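Long-range contacts in protein-glutamine gamma-glutamyltransferase 2 (Pagrus major, PDB 1G0D), which catalyses the calcium-dependent cross-linking of peptide-bound glutamine to primary amines, such as the side-chain amino group of lysine in proteins: residues T294-H300 and S328-W334; V302-V308 and A392-T398; K377-L381 and V452-A456. All coordinates share one frame; numbering follows the deposited sequence.

The three contacts follow one another outward from the catalytic centre. Contact 1 holds His332, whose side chain lies about 3 Å from those of Cys272 and Asp355, the other active-site residues. Contact 2 is centred about 12 Å away and touches it directly: Ala299 N lies 2.9 Å from Glu393 O, the helix 387-395 meeting the loop after strand 290-298. Contact 3, centred about 13 Å beyond contact 2, joins it where Tyr453 OH reaches Asn395 OD1 (2.6 Å), at a residue thought by similarity to bind calcium. Contacts 1 and 3 do not touch; their nearest atoms are about 10 Å apart, with contact 2 linking both.

Contact 1: T294-H300 and S328-W334; sequences TNFASAH and SWNFHCW
Asn295 N donates to His332 O over 2.7 Å in a nearly straight bond (165°), and Asn295 O accepts His332 N at 2.8 Å. This hydrogen-bonded pair joins antiparallel strands 290-298 and 329-339 of the transglutaminase core, setting His332 beside Cys272 and Asp355 of the Cys-His-Asp triad. Both chains turn a corner near Ala297 and Asn330, and pairing resumes as Ser298 and Trp329 exchange two backbone bonds. On the face carrying Asn295 and His332, the indole of Trp334 is folded back by a chi1 of 60°, which puts CG between its backbone N and carbonyl carbon; CZ3 then reaches Asn295 CB at 3.4 Å, while NE1 bonds Tyr440. On the opposite face Thr294 CG2 approaches Phe331 CD2 (3.7 Å), Phe296 CD1 rests against Phe331 CB (3.5 Å), and the ring of Phe331 stacks on Tyr515. His332 NE2 is hydrogen-bonded to Asp355 OD2, and next to it His300, Trp329 and His332 form an aromatic cluster. The His300 ring, whose ND1 is held by Glu393, turns its edge toward the face of the Trp329 six-membered ring with planes 66° apart, bringing His300 CD2 within 3.3 Å of Trp329 CZ2. His300 CB meanwhile sits over the Trp329 five-membered ring, 4.0 Å from its centroid.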
loop_
_atom_site.group_PDB
_atom_site.type_symbol
_atom_site.label_atom_id
_atom_site.label_comp_id
_atom_site.label_asym_id
_atom_site.label_seq_id
_atom_site.Cartn_x
_atom_site.Cartn_y
_atom_site.Cartn_z
ATOM N N THR A 294 6.921 -3.894 0.483
ATOM C CA THR A 294 6.627 -5.254 -0.010
ATOM C C THR A 294 7.597 -6.292 0.545
ATOM O O THR A 294 8.800 -6.085 0.554
ATOM C CB THR A 294 6.701 -5.323 -1.552
ATOM O OG1 THR A 294 5.750 -4.425 -2.115
ATOM C CG2 THR A 294 6.325 -6.654 -2.038
ATOM N N ASN A 295 7.076 -7.427 0.989
ATOM C CA ASN A 295 7.903 -8.482 1.560
ATOM C C ASN A 295 7.919 -9.651 0.620
ATOM O O ASN A 295 6.853 -10.085 0.189
ATOM C CB ASN A 295 7.278 -8.929 2.862
ATOM C CG ASN A 295 8.143 -9.885 3.617
ATOM O OD1 ASN A 295 9.366 -9.839 3.508
ATOM N ND2 ASN A 295 7.518 -10.768 4.399
ATOM N N PHE A 296 9.080 -10.176 0.267
ATOM C CA PHE A 296 9.071 -11.337 -0.622
ATOM C C PHE A 296 9.254 -12.593 0.244
ATOM O O PHE A 296 10.007 -12.575 1.207
ATOM C CB PHE A 296 10.136 -11.177 -1.697
ATOM C CG PHE A 296 9.784 -10.108 -2.722
ATOM C CD1 PHE A 296 8.936 -10.397 -3.792
ATOM C CD2 PHE A 296 10.290 -8.814 -2.610
ATOM C CE1 PHE A 296 8.586 -9.412 -4.738
ATOM C CE2 PHE A 296 9.942 -7.814 -3.560
ATOM C CZ PHE A 296 9.091 -8.122 -4.620
ATOM N N ALA A 297 8.541 -13.674 -0.084
ATOM C CA ALA A 297 8.564 -14.900 0.723
ATOM C C ALA A 297 7.952 -14.479 2.082
ATOM O O ALA A 297 8.616 -14.396 3.124
ATOM C CB ALA A 297 10.011 -15.430 0.886
ATOM N N SER A 298 6.656 -14.194 2.037
ATOM C CA SER A 298 5.925 -13.743 3.200
ATOM C C SER A 298 5.279 -14.794 4.058
ATOM O O SER A 298 4.386 -15.478 3.618
ATOM C CB SER A 298 4.839 -12.797 2.753
ATOM O OG SER A 298 5.114 -11.510 3.254
ATOM N N ALA A 299 5.701 -14.907 5.303
ATOM C CA ALA A 299 5.071 -15.871 6.195
ATOM C C ALA A 299 3.730 -15.357 6.749
ATOM O O ALA A 299 3.479 -15.383 7.961
ATOM C CB ALA A 299 5.993 -16.204 7.323
ATOM N N HIS A 300 2.853 -14.917 5.856
ATOM C CA HIS A 300 1.541 -14.427 6.281
ATOM C C HIS A 300 0.629 -15.529 6.821
ATOM O O HIS A 300 -0.085 -15.356 7.812
ATOM C CB HIS A 300 0.825 -13.776 5.118
ATOM C CG HIS A 300 -0.406 -13.056 5.534
ATOM N ND1 HIS A 300 -0.377 -11.982 6.402
ATOM C CD2 HIS A 300 -1.707 -13.255 5.223
ATOM C CE1 HIS A 300 -1.610 -11.554 6.607
ATOM N NE2 HIS A 300 -2.435 -12.309 5.904
ATOM N N SER A 328 4.478 -20.029 2.297
ATOM C CA SER A 328 4.731 -18.613 2.124
ATOM C C SER A 328 4.302 -18.009 0.825
ATOM O O SER A 328 4.497 -18.592 -0.240
ATOM C CB SER A 328 6.216 -18.335 2.334
ATOM O OG SER A 328 6.657 -18.864 3.584
ATOM N N TRP A 329 3.727 -16.815 0.927
ATOM C CA TRP A 329 3.261 -16.062 -0.230
ATOM C C TRP A 329 4.434 -15.621 -1.103
ATOM O O TRP A 329 5.547 -15.450 -0.594
ATOM C CB TRP A 329 2.514 -14.829 0.259
ATOM C CG TRP A 329 1.236 -15.125 0.959
ATOM C CD1 TRP A 329 0.881 -16.295 1.589
ATOM C CD2 TRP A 329 0.117 -14.228 1.105
ATOM N NE1 TRP A 329 -0.393 -16.173 2.118
ATOM C CE2 TRP A 329 -0.878 -14.918 1.835
ATOM C CE3 TRP A 329 -0.140 -12.911 0.689
ATOM C CZ2 TRP A 329 -2.115 -14.318 2.157
ATOM C CZ3 TRP A 329 -1.370 -12.321 1.012
ATOM C CH2 TRP A 329 -2.333 -13.022 1.735
ATOM N N ASN A 330 4.203 -15.410 -2.403
ATOM C CA ASN A 330 5.295 -14.972 -3.283
ATOM C C ASN A 330 5.787 -13.588 -2.812
ATOM O O ASN A 330 6.980 -13.249 -2.915
ATOM C CB ASN A 330 4.828 -14.890 -4.736
ATOM C CG ASN A 330 4.752 -16.250 -5.416
ATOM O OD1 ASN A 330 4.946 -17.300 -4.785
ATOM N ND2 ASN A 330 4.456 -16.237 -6.711
ATOM N N PHE A 331 4.852 -12.789 -2.304
ATOM C CA PHE A 331 5.152 -11.464 -1.759
ATOM C C PHE A 331 3.919 -11.025 -1.017
ATOM O O PHE A 331 2.857 -11.615 -1.142
ATOM C CB PHE A 331 5.523 -10.435 -2.857
ATOM C CG PHE A 331 4.347 -9.922 -3.652
ATOM C CD1 PHE A 331 3.996 -10.507 -4.876
ATOM C CD2 PHE A 331 3.563 -8.889 -3.168
ATOM C CE1 PHE A 331 2.873 -10.074 -5.601
ATOM C CE2 PHE A 331 2.428 -8.443 -3.891
ATOM C CZ PHE A 331 2.084 -9.039 -5.108
ATOM N N HIS A 332 4.071 -10.010 -0.201
ATOM C CA HIS A 332 2.949 -9.491 0.539
ATOM C C HIS A 332 3.297 -8.069 0.868
ATOM O O HIS A 332 4.424 -7.779 1.265
ATOM C CB HIS A 332 2.731 -10.261 1.832
ATOM C CG HIS A 332 1.711 -9.632 2.727
ATOM N ND1 HIS A 332 0.483 -9.207 2.262
ATOM C CD2 HIS A 332 1.714 -9.395 4.064
ATOM C CE1 HIS A 332 -0.232 -8.738 3.276
ATOM N NE2 HIS A 332 0.491 -8.844 4.378
ATOM N N CYS A 333 2.316 -7.195 0.730
ATOM C CA CYS A 333 2.482 -5.788 0.974
ATOM C C CYS A 333 1.777 -5.216 2.213
ATOM O O CYS A 333 0.719 -5.685 2.638
ATOM C CB CYS A 333 1.967 -5.020 -0.237
ATOM S SG CYS A 333 2.656 -5.451 -1.801
ATOM N N TRP A 334 2.388 -4.193 2.791
ATOM C CA TRP A 334 1.796 -3.463 3.895
ATOM C C TRP A 334 2.287 -2.011 3.793
ATOM O O TRP A 334 2.828 -1.575 2.779
ATOM C CB TRP A 334 2.100 -4.088 5.277
ATOM C CG TRP A 334 3.532 -4.198 5.663
ATOM C CD1 TRP A 334 4.314 -3.220 6.211
ATOM C CD2 TRP A 334 4.368 -5.369 5.564
ATOM N NE1 TRP A 334 5.586 -3.709 6.457
ATOM C CE2 TRP A 334 5.641 -5.021 6.067
ATOM C CE3 TRP A 334 4.160 -6.673 5.097
ATOM C CZ2 TRP A 334 6.697 -5.931 6.116
ATOM C CZ3 TRP A 334 5.221 -7.582 5.148
ATOM C CH2 TRP A 334 6.473 -7.200 5.656
#

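Contact 2: V302-V308 and A392-T398; sequences VDGNLSV and AEVNADT
Val302 CG1 fits against two methyls one helical turn apart, at 3.9 Å from Ala396 CB and 4.1 Å from Ala392 CB. Ala392 is also met by Leu306, whose CD1 reaches its CA at 3.6 Å, and by Gly304, whose CA lies 3.8 Å from Ala392 CB. Beyond this apolar patch two backbone bonds start a parallel strand pair: Asp397 N donates to Leu306 O (2.8 Å), and Val308 N to Asp397 O in an almost straight bond (174°). The strands are 307-312, outermost in its mixed sheet, and its neighbour 397-403. Their side chains run alongside each other at Val308 and Thr398, where Thr398 OG1 stands 3.6 Å from Val308 CG1, a methyl placed opposite its own backbone N by a chi1 of 168°.

A turn and a helix end bring these groups together. A type I' beta turn from Val302 to Asn305 brings Val302 and the Gly304 CA to the helix; Leu306 follows directly after it. Across from it, helix 387-395 ends with Ala392 O taking both Asn395 N and Ala396 N, after which Ala396 leads directly into the strand. Asn395 and Asp397 on this exit are, by similarity, calcium ligands; the side chains of Glu449 and Glu444 of the proposed site lie about 9 and 10 Å from that of Asp397. In the model Asp397 OD2 is salt-bridged to Arg459, while Asn395 OD1 accepts from Lys441 and Tyr453. Arg459 and Lys441 are thus likely to compete with calcium for these oxygens, and binding would probably need the glutamates to draw nearer.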
loop_
_atom_site.group_PDB
_atom_site.type_symbol
_atom_site.label_atom_id
_atom_site.label_comp_id
_atom_site.label_asym_id
_atom_site.label_seq_id
_atom_site.Cartn_x
_atom_site.Cartn_y
_atom_site.Cartn_z
ATOM N N VAL A 302 1.178 -18.446 8.220
ATOM C CA VAL A 302 1.601 -19.018 9.489
ATOM C C VAL A 302 0.766 -18.608 10.732
ATOM O O VAL A 302 0.765 -19.279 11.779
ATOM C CB VAL A 302 3.126 -18.688 9.590
ATOM C CG1 VAL A 302 3.472 -17.971 10.847
ATOM C CG2 VAL A 302 3.915 -19.939 9.380
ATOM N N ASP A 303 0.026 -17.511 10.611
ATOM C CA ASP A 303 -0.788 -17.074 11.724
ATOM C C ASP A 303 0.015 -16.903 13.023
ATOM O O ASP A 303 -0.296 -17.475 14.079
ATOM C CB ASP A 303 -1.914 -18.057 11.947
ATOM C CG ASP A 303 -3.055 -17.448 12.713
ATOM O OD1 ASP A 303 -3.558 -16.380 12.271
ATOM O OD2 ASP A 303 -3.439 -18.033 13.759
ATOM N N GLY A 304 1.076 -16.117 12.925
ATOM C CA GLY A 304 1.868 -15.835 14.091
ATOM C C GLY A 304 2.774 -16.886 14.655
ATOM O O GLY A 304 3.483 -16.563 15.585
ATOM N N ASN A 305 2.779 -18.102 14.132
ATOM C CA ASN A 305 3.663 -19.126 14.669
ATOM C C ASN A 305 5.052 -19.123 14.086
ATOM O O ASN A 305 5.232 -19.249 12.892
ATOM C CB ASN A 305 3.047 -20.480 14.475
ATOM C CG ASN A 305 1.965 -20.713 15.434
ATOM O OD1 ASN A 305 2.220 -21.083 16.573
ATOM N ND2 ASN A 305 0.729 -20.459 15.012
ATOM N N LEU A 306 6.049 -19.030 14.944
ATOM C CA LEU A 306 7.428 -18.953 14.484
ATOM C C LEU A 306 8.026 -20.291 14.078
ATOM O O LEU A 306 9.152 -20.351 13.568
ATOM C CB LEU A 306 8.283 -18.277 15.567
ATOM C CG LEU A 306 8.445 -16.748 15.654
ATOM C CD1 LEU A 306 7.466 -16.024 14.771
ATOM C CD2 LEU A 306 8.259 -16.308 17.079
ATOM N N SER A 307 7.252 -21.352 14.284
ATOM C CA SER A 307 7.682 -22.714 13.962
ATOM C C SER A 307 6.611 -23.559 13.333
ATOM O O SER A 307 5.600 -23.900 13.953
ATOM C CB SER A 307 8.154 -23.437 15.199
ATOM O OG SER A 307 9.552 -23.382 15.233
ATOM N N VAL A 308 6.839 -23.901 12.084
ATOM C CA VAL A 308 5.903 -24.727 11.377
ATOM C C VAL A 308 6.644 -25.873 10.683
ATOM O O VAL A 308 7.685 -25.684 10.045
ATOM C CB VAL A 308 5.109 -23.855 10.336
ATOM C CG1 VAL A 308 4.324 -24.735 9.355
ATOM C CG2 VAL A 308 4.186 -22.885 11.092
ATOM N N ALA A 392 6.492 -12.582 12.703
ATOM C CA ALA A 392 6.385 -13.890 12.028
ATOM C C ALA A 392 6.440 -13.742 10.541
ATOM O O ALA A 392 7.076 -14.512 9.834
ATOM C CB ALA A 392 5.090 -14.582 12.397
ATOM N N GLU A 393 5.732 -12.737 10.072
ATOM C CA GLU A 393 5.643 -12.421 8.657
ATOM C C GLU A 393 6.998 -12.405 7.946
ATOM O O GLU A 393 7.158 -12.830 6.804
ATOM C CB GLU A 393 4.981 -11.043 8.542
ATOM C CG GLU A 393 4.986 -10.440 7.170
ATOM C CD GLU A 393 3.902 -11.021 6.317
ATOM O OE1 GLU A 393 4.201 -11.313 5.139
ATOM O OE2 GLU A 393 2.757 -11.188 6.828
ATOM N N VAL A 394 7.973 -11.924 8.681
ATOM C CA VAL A 394 9.309 -11.703 8.203
ATOM C C VAL A 394 10.348 -12.701 8.796
ATOM O O VAL A 394 11.464 -12.801 8.291
ATOM C CB VAL A 394 9.558 -10.176 8.540
ATOM C CG1 VAL A 394 10.543 -10.009 9.629
ATOM C CG2 VAL A 394 9.885 -9.417 7.341
ATOM N N ASN A 395 9.964 -13.480 9.812
ATOM C CA ASN A 395 10.879 -14.422 10.474
ATOM C C ASN A 395 10.477 -15.888 10.672
ATOM O O ASN A 395 11.325 -16.701 11.024
ATOM C CB ASN A 395 11.210 -13.889 11.851
ATOM C CG ASN A 395 12.144 -12.717 11.799
ATOM O OD1 ASN A 395 13.151 -12.766 11.116
ATOM N ND2 ASN A 395 11.818 -11.649 12.515
ATOM N N ALA A 396 9.204 -16.232 10.473
ATOM C CA ALA A 396 8.715 -17.609 10.689
ATOM C C ALA A 396 9.580 -18.718 10.097
ATOM O O ALA A 396 10.037 -18.591 8.966
ATOM C CB ALA A 396 7.268 -17.755 10.159
ATOM N N ASP A 397 9.782 -19.815 10.845
ATOM C CA ASP A 397 10.587 -20.955 10.350
ATOM C C ASP A 397 9.745 -22.138 9.935
ATOM O O ASP A 397 9.194 -22.810 10.796
ATOM C CB ASP A 397 11.568 -21.470 11.413
ATOM C CG ASP A 397 12.663 -22.374 10.820
ATOM O OD1 ASP A 397 13.160 -22.087 9.717
ATOM O OD2 ASP A 397 13.043 -23.376 11.453
ATOM N N THR A 398 9.650 -22.383 8.626
ATOM C CA THR A 398 8.909 -23.522 8.075
ATOM C C THR A 398 9.910 -24.598 7.627
ATOM O O THR A 398 10.779 -24.362 6.776
ATOM C CB THR A 398 8.002 -23.125 6.836
ATOM O OG1 THR A 398 6.638 -22.962 7.249
ATOM C CG2 THR A 398 7.980 -24.211 5.799
#

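Contact 3: K377-L381 and V452-A456; sequences KEGNL and VYKKA
Lys455 stretches from helix 447-456 across the end of helix 373-378. From CB, which points toward the 377-381 segment, CG swings anti to the backbone N (chi1 167°) and the chain stays extended, its methylenes running beside backbone carbonyls: CG lies 4.0 Å from Gly379 O, CD comes within 3.7 Å of Glu378 O, and CE passes both oxygens. At the tip NZ donates to Glu378 O (3.0 Å), approaching from above the carbonyl plane. Gly379 closes that helix in a Schellman motif, with positive phi, and its bare CA admits Val452: CG1 packs 3.4 Å from Gly379 N, where a side chain on Gly379 would collide with it. Cutting Val452 back to an alanine removes CG1 and CG2 and would probably open a gap against Gly379 N and CA, under the Schellman turn. Further along, Leu381 CD2 rests 4.0 Å from Ala456 CB, and Phe391 of helix 387-395 touches both residues. The carboxylate of Glu378 is engaged by Lys448 and Tyr442, its OE2 remaining 5.9 Å from Lys455 NZ. The ammonium group thus meets a carbonyl at a helix C-terminus, where the partial negative charge is likely to favour it.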
loop_
_atom_site.group_PDB
_atom_site.type_symbol
_atom_site.label_atom_id
_atom_site.label_comp_id
_atom_site.label_asym_id
_atom_site.label_seq_id
_atom_site.Cartn_x
_atom_site.Cartn_y
_atom_site.Cartn_z
ATOM N N LYS A 377 12.853 -5.567 14.471
ATOM C CA LYS A 377 14.301 -5.723 14.352
ATOM C C LYS A 377 14.945 -6.287 15.600
ATOM O O LYS A 377 15.778 -7.185 15.515
ATOM C CB LYS A 377 14.949 -4.379 14.051
ATOM C CG LYS A 377 16.055 -4.401 13.024
ATOM C CD LYS A 377 17.267 -5.076 13.560
ATOM C CE LYS A 377 18.383 -5.106 12.516
ATOM N NZ LYS A 377 18.723 -3.735 12.051
ATOM N N GLU A 378 14.553 -5.769 16.756
ATOM C CA GLU A 378 15.150 -6.202 18.014
ATOM C C GLU A 378 14.451 -7.359 18.714
ATOM O O GLU A 378 14.917 -7.845 19.751
ATOM C CB GLU A 378 15.261 -5.001 18.956
ATOM C CG GLU A 378 16.314 -3.943 18.548
ATOM C CD GLU A 378 17.635 -4.539 18.027
ATOM O OE1 GLU A 378 18.106 -4.081 16.965
ATOM O OE2 GLU A 378 18.217 -5.450 18.663
ATOM N N GLY A 379 13.335 -7.789 18.136
ATOM C CA GLY A 379 12.577 -8.896 18.673
ATOM C C GLY A 379 11.736 -8.616 19.898
ATOM O O GLY A 379 11.597 -9.489 20.738
ATOM N N ASN A 380 11.183 -7.424 20.057
ATOM C CA ASN A 380 10.348 -7.201 21.233
ATOM C C ASN A 380 8.914 -7.389 20.799
ATOM O O ASN A 380 8.317 -6.515 20.193
ATOM C CB ASN A 380 10.526 -5.804 21.770
ATOM C CG ASN A 380 9.485 -5.455 22.805
ATOM O OD1 ASN A 380 8.761 -6.328 23.290
ATOM N ND2 ASN A 380 9.396 -4.163 23.151
ATOM N N LEU A 381 8.356 -8.546 21.101
ATOM C CA LEU A 381 6.998 -8.852 20.703
ATOM C C LEU A 381 6.016 -8.355 21.744
ATOM O O LEU A 381 4.828 -8.507 21.574
ATOM C CB LEU A 381 6.837 -10.359 20.550
ATOM C CG LEU A 381 7.271 -11.088 19.276
ATOM C CD1 LEU A 381 8.473 -10.441 18.670
ATOM C CD2 LEU A 381 7.574 -12.547 19.600
ATOM N N VAL A 452 18.382 -12.406 18.867
ATOM C CA VAL A 452 17.025 -11.845 18.789
ATOM C C VAL A 452 16.027 -12.971 18.604
ATOM O O VAL A 452 14.940 -12.942 19.156
ATOM C CB VAL A 452 16.862 -10.829 17.602
ATOM C CG1 VAL A 452 15.393 -10.453 17.415
ATOM C CG2 VAL A 452 17.673 -9.553 17.903
ATOM N N TYR A 453 16.407 -13.960 17.811
ATOM C CA TYR A 453 15.566 -15.124 17.560
ATOM C C TYR A 453 15.436 -15.857 18.868
ATOM O O TYR A 453 14.379 -16.390 19.184
ATOM C CB TYR A 453 16.232 -16.046 16.554
ATOM C CG TYR A 453 15.900 -15.672 15.148
ATOM C CD1 TYR A 453 15.077 -14.565 14.875
ATOM C CD2 TYR A 453 16.363 -16.423 14.090
ATOM C CE1 TYR A 453 14.728 -14.215 13.569
ATOM C CE2 TYR A 453 16.025 -16.094 12.778
ATOM C CZ TYR A 453 15.208 -14.985 12.524
ATOM O OH TYR A 453 14.899 -14.641 11.226
ATOM N N LYS A 454 16.527 -15.884 19.623
ATOM C CA LYS A 454 16.537 -16.558 20.907
ATOM C C LYS A 454 15.549 -15.840 21.814
ATOM O O LYS A 454 14.655 -16.438 22.389
ATOM C CB LYS A 454 17.951 -16.542 21.503
ATOM C CG LYS A 454 18.921 -17.613 20.929
ATOM C CD LYS A 454 20.146 -17.861 21.876
ATOM C CE LYS A 454 21.438 -17.038 21.502
ATOM N NZ LYS A 454 21.605 -15.642 22.109
ATOM N N LYS A 455 15.706 -14.542 21.925
ATOM C CA LYS A 455 14.809 -13.740 22.741
ATOM C C LYS A 455 13.314 -13.857 22.346
ATOM O O LYS A 455 12.440 -14.033 23.181
ATOM C CB LYS A 455 15.287 -12.288 22.630
ATOM C CG LYS A 455 14.351 -11.210 23.141
ATOM C CD LYS A 455 14.984 -9.849 22.902
ATOM C CE LYS A 455 14.201 -8.701 23.525
ATOM N NZ LYS A 455 14.495 -7.468 22.713
ATOM N N ALA A 456 13.030 -13.785 21.053
ATOM C CA ALA A 456 11.657 -13.796 20.587
ATOM C C ALA A 456 10.992 -15.150 20.418
ATOM O O ALA A 456 9.761 -15.234 20.206
ATOM C CB ALA A 456 11.584 -13.019 19.291
#